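Local coordinates for protein polyisoprenyl-teichoic acid--peptidoglycan teichoic acid transferase TagV (PDB 6UF3) that is a bacterial cell-envelope transferase of the LytR-CpsA-Psr family, built on a central mixed beta sheet flanked by helices, at residues R47-Q52 against E81-I86; S227-G232 against Y238-A243. All coordinates share one frame; numbering follows the deposited sequence.

Contact 1: residues R47-Q52 against E81-I86; sequences RDTRVQ and ENFLQI
This is a small, buried apolar contact in which the ring of Phe83, at the end of helix 72-84, meets Val51 of the short strand 50-51 and Thr49 just before it. Both touching side chains point toward the helix, and the Phe83 side chain crosses each at about a right angle. CG1 of Val51 lies 3.7 Å from CD1 of Phe83 and also nears CE1. The CG2 methyl of Thr49 is 3.9 Å from CZ of Phe83, at the far end of the ring. Phe83 carries CG anti to the backbone N (chi1 -178°), which sends the ring out from the helix toward the strand. Thr49 offers its methyl to this contact, while OG1 bonds to the carbonyl of Pro46.

Strand 50-51 pairs with strand 62-63 in a small antiparallel sheet, so the contact docks that sheet against the helix end, within the LytR-CpsA-Psr region. Leu246 of helix 243-257 also touches Phe83.

The polar link is indirect. A water donates to Gln52 O at 2.9 Å and accepts from Asn82 ND2 at 2.9 Å. Asn82 itself is exposed. Gln85 leaves the helix with positive phi. Its side-chain NE2 turns back to Asn82 O at 3.0 Å, with a nearly straight N-H...O angle of 172°, and Asn82 O lies close to the plane of the Gln85 side-chain amide.

Contact 2: residues S227-G232 against Y238-A243; sequences SDLYLG and YFEPDA
Ser227 and Leu229 pair with Glu240 and Tyr238 across an antiparallel beta hairpin. Four backbone hydrogen bonds join the two strands. Ser227 N to Glu240 O and Glu240 N to Ser227 O are both 2.9 Å. Tyr238 N reaches Leu229 O at 2.8 Å, while the return bond from Leu229 N to Tyr238 O is the most bent of the four, at 140°. Asp228 and Phe239 form the non-hydrogen-bonded pair between them. The strand axes run at 128°, so the hairpin is strongly twisted.

Most of the side-chain packing is on the face of Ser227, Leu229, Tyr238 and Glu240. The Leu231 and Tyr238 side chains cross at about a right angle, with Leu231 CD1 3.9 Å from Tyr238 CE1. Leu229 and Glu240 lie side by side and point the same way. Glu240 is bent at chi2 (71°), and its OE1 comes 4.1 Å from CD2 of Leu229. The same oxygen forms a salt bridge with Arg50.

On the other face the Phe239 ring lies against the Ser227 backbone, CE1 of Phe239 3.8 Å from Ser227 N. The loose side is that of exposed Asp228 and Tyr230. Asp228 OD1 sits loosely at the Phe239 ring edge, 4.2 Å from Phe239 CD1; its hydrogen-bond partner is Tyr237 OH.

Strand 50-51 lies next to the hairpin, where Arg50 touches Leu229, Leu231 and Tyr238. At the other end Asp242 is the N-cap of helix 243-257, with OD1 bonded to the backbone N of Asn245.

In the fold
From the N terminus, the chain passes through strand 50-51 and reaches helix 72-84, where contact 1 closes a loop of 28 residues. Contact 2 comes much later and closes the hairpin of strands 226-231 and 236-241, with five residues between the segments. The two are in series, neither nested nor crossed, with centres about 13 Å apart. They still meet in space. The backbone of Phe239 probably bonds on both sides of Thr49: Asp48 O to Phe239 N is 2.9 Å, and Arg50 N to Phe239 O is also 2.9 Å. Segment 47-52 thus lies between the end of helix 72-84 and the hairpin. Helix 243-257 follows contact 2 and returns beside helix 72-84, where Arg250 NE bonds to Phe83 O.

Contact 1: residues R47-Q52 against E81-I86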
# COMPACT_ATOMS: atom_id res chain seq x y z
N ARG A 47 -2.59 -2.40 10.04
CA ARG A 47 -2.89 -3.83 9.92
C ARG A 47 -3.86 -4.31 10.99
O ARG A 47 -4.58 -5.29 10.78
CB ARG A 47 -1.60 -4.65 9.99
N ASP A 48 -3.89 -3.63 12.14
CA ASP A 48 -4.74 -4.02 13.25
C ASP A 48 -6.08 -3.28 13.27
O ASP A 48 -6.80 -3.38 14.27
CB ASP A 48 -4.02 -3.79 14.58
CG ASP A 48 -2.72 -4.56 14.67
OD1 ASP A 48 -2.77 -5.80 14.70
OD2 ASP A 48 -1.64 -3.93 14.72
N THR A 49 -6.43 -2.57 12.20
CA THR A 49 -7.69 -1.82 12.20
C THR A 49 -8.88 -2.76 12.38
O THR A 49 -9.05 -3.73 11.64
CB THR A 49 -7.84 -1.01 10.91
OG1 THR A 49 -6.69 -0.19 10.73
CG2 THR A 49 -9.07 -0.10 11.00
N ARG A 50 -9.70 -2.47 13.39
CA ARG A 50 -10.85 -3.30 13.74
C ARG A 50 -12.01 -3.01 12.79
O ARG A 50 -12.56 -1.90 12.78
CB ARG A 50 -11.24 -3.04 15.20
CG ARG A 50 -12.36 -3.93 15.74
CD ARG A 50 -12.37 -3.85 17.26
NE ARG A 50 -13.56 -4.47 17.87
CZ ARG A 50 -14.63 -3.79 18.26
NH1 ARG A 50 -14.68 -2.47 18.12
NH2 ARG A 50 -15.66 -4.42 18.81
N VAL A 51 -12.39 -4.00 11.98
CA VAL A 51 -13.37 -3.83 10.91
C VAL A 51 -14.23 -5.07 10.81
O VAL A 51 -13.86 -6.16 11.27
CB VAL A 51 -12.72 -3.57 9.53
CG1 VAL A 51 -11.83 -2.33 9.56
CG2 VAL A 51 -11.94 -4.80 9.08
N GLN A 52 -15.40 -4.91 10.19
CA GLN A 52 -16.21 -6.06 9.79
C GLN A 52 -15.69 -6.59 8.45
O GLN A 52 -15.55 -5.83 7.49
CB GLN A 52 -17.68 -5.67 9.67
CG GLN A 52 -18.62 -6.87 9.54
CD GLN A 52 -18.86 -7.58 10.86
OE1 GLN A 52 -18.97 -6.96 11.91
NE2 GLN A 52 -18.95 -8.91 10.80
N GLU A 81 -13.13 -1.91 0.35
CA GLU A 81 -14.24 -1.19 -0.27
C GLU A 81 -15.32 -0.84 0.76
O GLU A 81 -15.82 0.29 0.79
CB GLU A 81 -14.85 -2.03 -1.40
CG GLU A 81 -13.99 -2.05 -2.67
CD GLU A 81 -14.58 -2.88 -3.79
OE1 GLU A 81 -15.21 -3.93 -3.51
OE2 GLU A 81 -14.41 -2.49 -4.97
N ASN A 82 -15.70 -1.80 1.59
CA ASN A 82 -16.73 -1.54 2.59
C ASN A 82 -16.26 -0.54 3.64
O ASN A 82 -17.03 0.32 4.09
CB ASN A 82 -17.12 -2.86 3.26
CG ASN A 82 -17.92 -3.76 2.35
OD1 ASN A 82 -18.26 -3.38 1.22
ND2 ASN A 82 -18.25 -4.96 2.83
N PHE A 83 -14.99 -0.64 4.04
CA PHE A 83 -14.45 0.25 5.06
C PHE A 83 -14.38 1.69 4.57
O PHE A 83 -14.75 2.62 5.31
CB PHE A 83 -13.07 -0.25 5.48
CG PHE A 83 -12.43 0.56 6.56
CD1 PHE A 83 -13.00 0.66 7.81
CD2 PHE A 83 -11.24 1.23 6.32
CE1 PHE A 83 -12.40 1.41 8.80
CE2 PHE A 83 -10.64 1.98 7.31
CZ PHE A 83 -11.22 2.07 8.55
N LEU A 84 -13.91 1.90 3.34
CA LEU A 84 -13.73 3.25 2.82
C LEU A 84 -14.92 3.74 2.01
O LEU A 84 -14.93 4.91 1.61
CB LEU A 84 -12.47 3.31 1.93
CG LEU A 84 -11.15 2.99 2.63
CD1 LEU A 84 -9.95 3.04 1.67
CD2 LEU A 84 -10.95 3.90 3.83
N GLN A 85 -15.90 2.88 1.76
CA GLN A 85 -17.10 3.23 0.99
C GLN A 85 -16.71 3.84 -0.36
O GLN A 85 -17.27 4.84 -0.80
CB GLN A 85 -18.01 4.15 1.79
CG GLN A 85 -18.74 3.43 2.90
CD GLN A 85 -19.74 2.43 2.36
OE1 GLN A 85 -20.77 2.80 1.81
NE2 GLN A 85 -19.43 1.15 2.52
N ILE A 86 -15.73 3.22 -1.00
CA ILE A 86 -15.35 3.56 -2.38
C ILE A 86 -15.12 2.27 -3.14
O ILE A 86 -14.85 1.21 -2.54
CB ILE A 86 -14.09 4.44 -2.44
CG1 ILE A 86 -12.89 3.77 -1.75
CG2 ILE A 86 -14.37 5.84 -1.89
CD1 ILE A 86 -11.53 4.26 -2.28
O HOH W 1 -17.80 -5.27 5.69

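Contact 2: residues S227-G232 against Y238-A243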
# COMPACT_ATOMS: atom_id res chain seq x y z
N SER A 227 -7.80 4.93 18.00
CA SER A 227 -7.32 4.69 19.35
C SER A 227 -6.81 3.27 19.49
O SER A 227 -7.37 2.34 18.91
CB SER A 227 -8.42 4.93 20.40
OG SER A 227 -9.00 6.21 20.24
N ASP A 228 -5.75 3.10 20.27
CA ASP A 228 -5.35 1.76 20.70
C ASP A 228 -6.45 1.17 21.58
O ASP A 228 -7.03 1.85 22.42
CB ASP A 228 -4.03 1.82 21.47
CG ASP A 228 -2.85 2.21 20.58
OD1 ASP A 228 -2.98 2.18 19.34
OD2 ASP A 228 -1.77 2.54 21.12
N LEU A 229 -6.75 -0.11 21.36
CA LEU A 229 -7.83 -0.77 22.07
C LEU A 229 -7.37 -2.17 22.42
O LEU A 229 -6.83 -2.88 21.57
CB LEU A 229 -9.10 -0.80 21.21
CG LEU A 229 -10.27 -1.64 21.74
CD1 LEU A 229 -10.83 -1.00 23.01
CD2 LEU A 229 -11.35 -1.79 20.69
N TYR A 230 -7.55 -2.58 23.67
CA TYR A 230 -7.10 -3.90 24.11
C TYR A 230 -8.32 -4.69 24.56
O TYR A 230 -8.92 -4.37 25.58
CB TYR A 230 -6.06 -3.77 25.22
CG TYR A 230 -4.80 -3.08 24.76
CD1 TYR A 230 -4.68 -1.70 24.81
CD2 TYR A 230 -3.73 -3.82 24.25
CE1 TYR A 230 -3.53 -1.06 24.38
CE2 TYR A 230 -2.57 -3.18 23.81
CZ TYR A 230 -2.48 -1.81 23.88
OH TYR A 230 -1.34 -1.17 23.45
N LEU A 231 -8.67 -5.72 23.79
CA LEU A 231 -9.89 -6.48 24.03
C LEU A 231 -9.56 -7.82 24.66
O LEU A 231 -8.57 -8.46 24.30
CB LEU A 231 -10.69 -6.68 22.74
CG LEU A 231 -11.28 -5.38 22.16
CD1 LEU A 231 -12.15 -5.67 20.95
CD2 LEU A 231 -12.10 -4.67 23.25
N GLY A 232 -10.42 -8.23 25.60
CA GLY A 232 -10.27 -9.50 26.28
C GLY A 232 -9.34 -9.39 27.48
O GLY A 232 -8.65 -8.39 27.67
N TYR A 238 -6.05 -3.94 19.12
CA TYR A 238 -6.73 -3.47 17.93
C TYR A 238 -6.50 -1.98 17.76
O TYR A 238 -6.28 -1.25 18.73
CB TYR A 238 -8.23 -3.71 18.00
CG TYR A 238 -8.63 -5.15 17.98
CD1 TYR A 238 -8.70 -5.89 19.16
CD2 TYR A 238 -8.94 -5.78 16.78
CE1 TYR A 238 -9.08 -7.22 19.14
CE2 TYR A 238 -9.31 -7.11 16.75
CZ TYR A 238 -9.37 -7.82 17.93
OH TYR A 238 -9.74 -9.14 17.90
N PHE A 239 -6.58 -1.52 16.52
CA PHE A 239 -6.65 -0.09 16.23
C PHE A 239 -8.10 0.25 15.90
O PHE A 239 -8.62 -0.17 14.86
CB PHE A 239 -5.73 0.30 15.08
CG PHE A 239 -5.66 1.78 14.84
CD1 PHE A 239 -5.15 2.63 15.80
CD2 PHE A 239 -6.10 2.32 13.64
CE1 PHE A 239 -5.08 4.00 15.58
CE2 PHE A 239 -6.02 3.70 13.41
CZ PHE A 239 -5.51 4.53 14.38
N GLU A 240 -8.76 1.00 16.79
CA GLU A 240 -10.16 1.32 16.58
C GLU A 240 -10.27 2.62 15.81
O GLU A 240 -9.82 3.66 16.30
CB GLU A 240 -10.89 1.43 17.91
CG GLU A 240 -12.35 1.82 17.79
CD GLU A 240 -13.24 0.73 17.21
OE1 GLU A 240 -12.78 -0.43 17.06
OE2 GLU A 240 -14.40 1.05 16.90
N PRO A 241 -10.86 2.61 14.61
CA PRO A 241 -10.93 3.84 13.80
C PRO A 241 -11.91 4.84 14.39
O PRO A 241 -13.00 4.49 14.83
CB PRO A 241 -11.41 3.34 12.44
CG PRO A 241 -12.11 2.00 12.75
CD PRO A 241 -11.31 1.42 13.87
N ASP A 242 -11.50 6.11 14.36
CA ASP A 242 -12.37 7.21 14.73
C ASP A 242 -13.47 7.39 13.69
O ASP A 242 -13.20 7.55 12.49
CB ASP A 242 -11.52 8.48 14.87
CG ASP A 242 -12.31 9.67 15.36
OD1 ASP A 242 -13.15 10.19 14.59
OD2 ASP A 242 -12.08 10.10 16.51
N ALA A 243 -14.72 7.39 14.16
CA ALA A 243 -15.87 7.38 13.25
C ALA A 243 -16.01 8.69 12.46
O ALA A 243 -16.27 8.67 11.25
CB ALA A 243 -17.15 7.08 14.03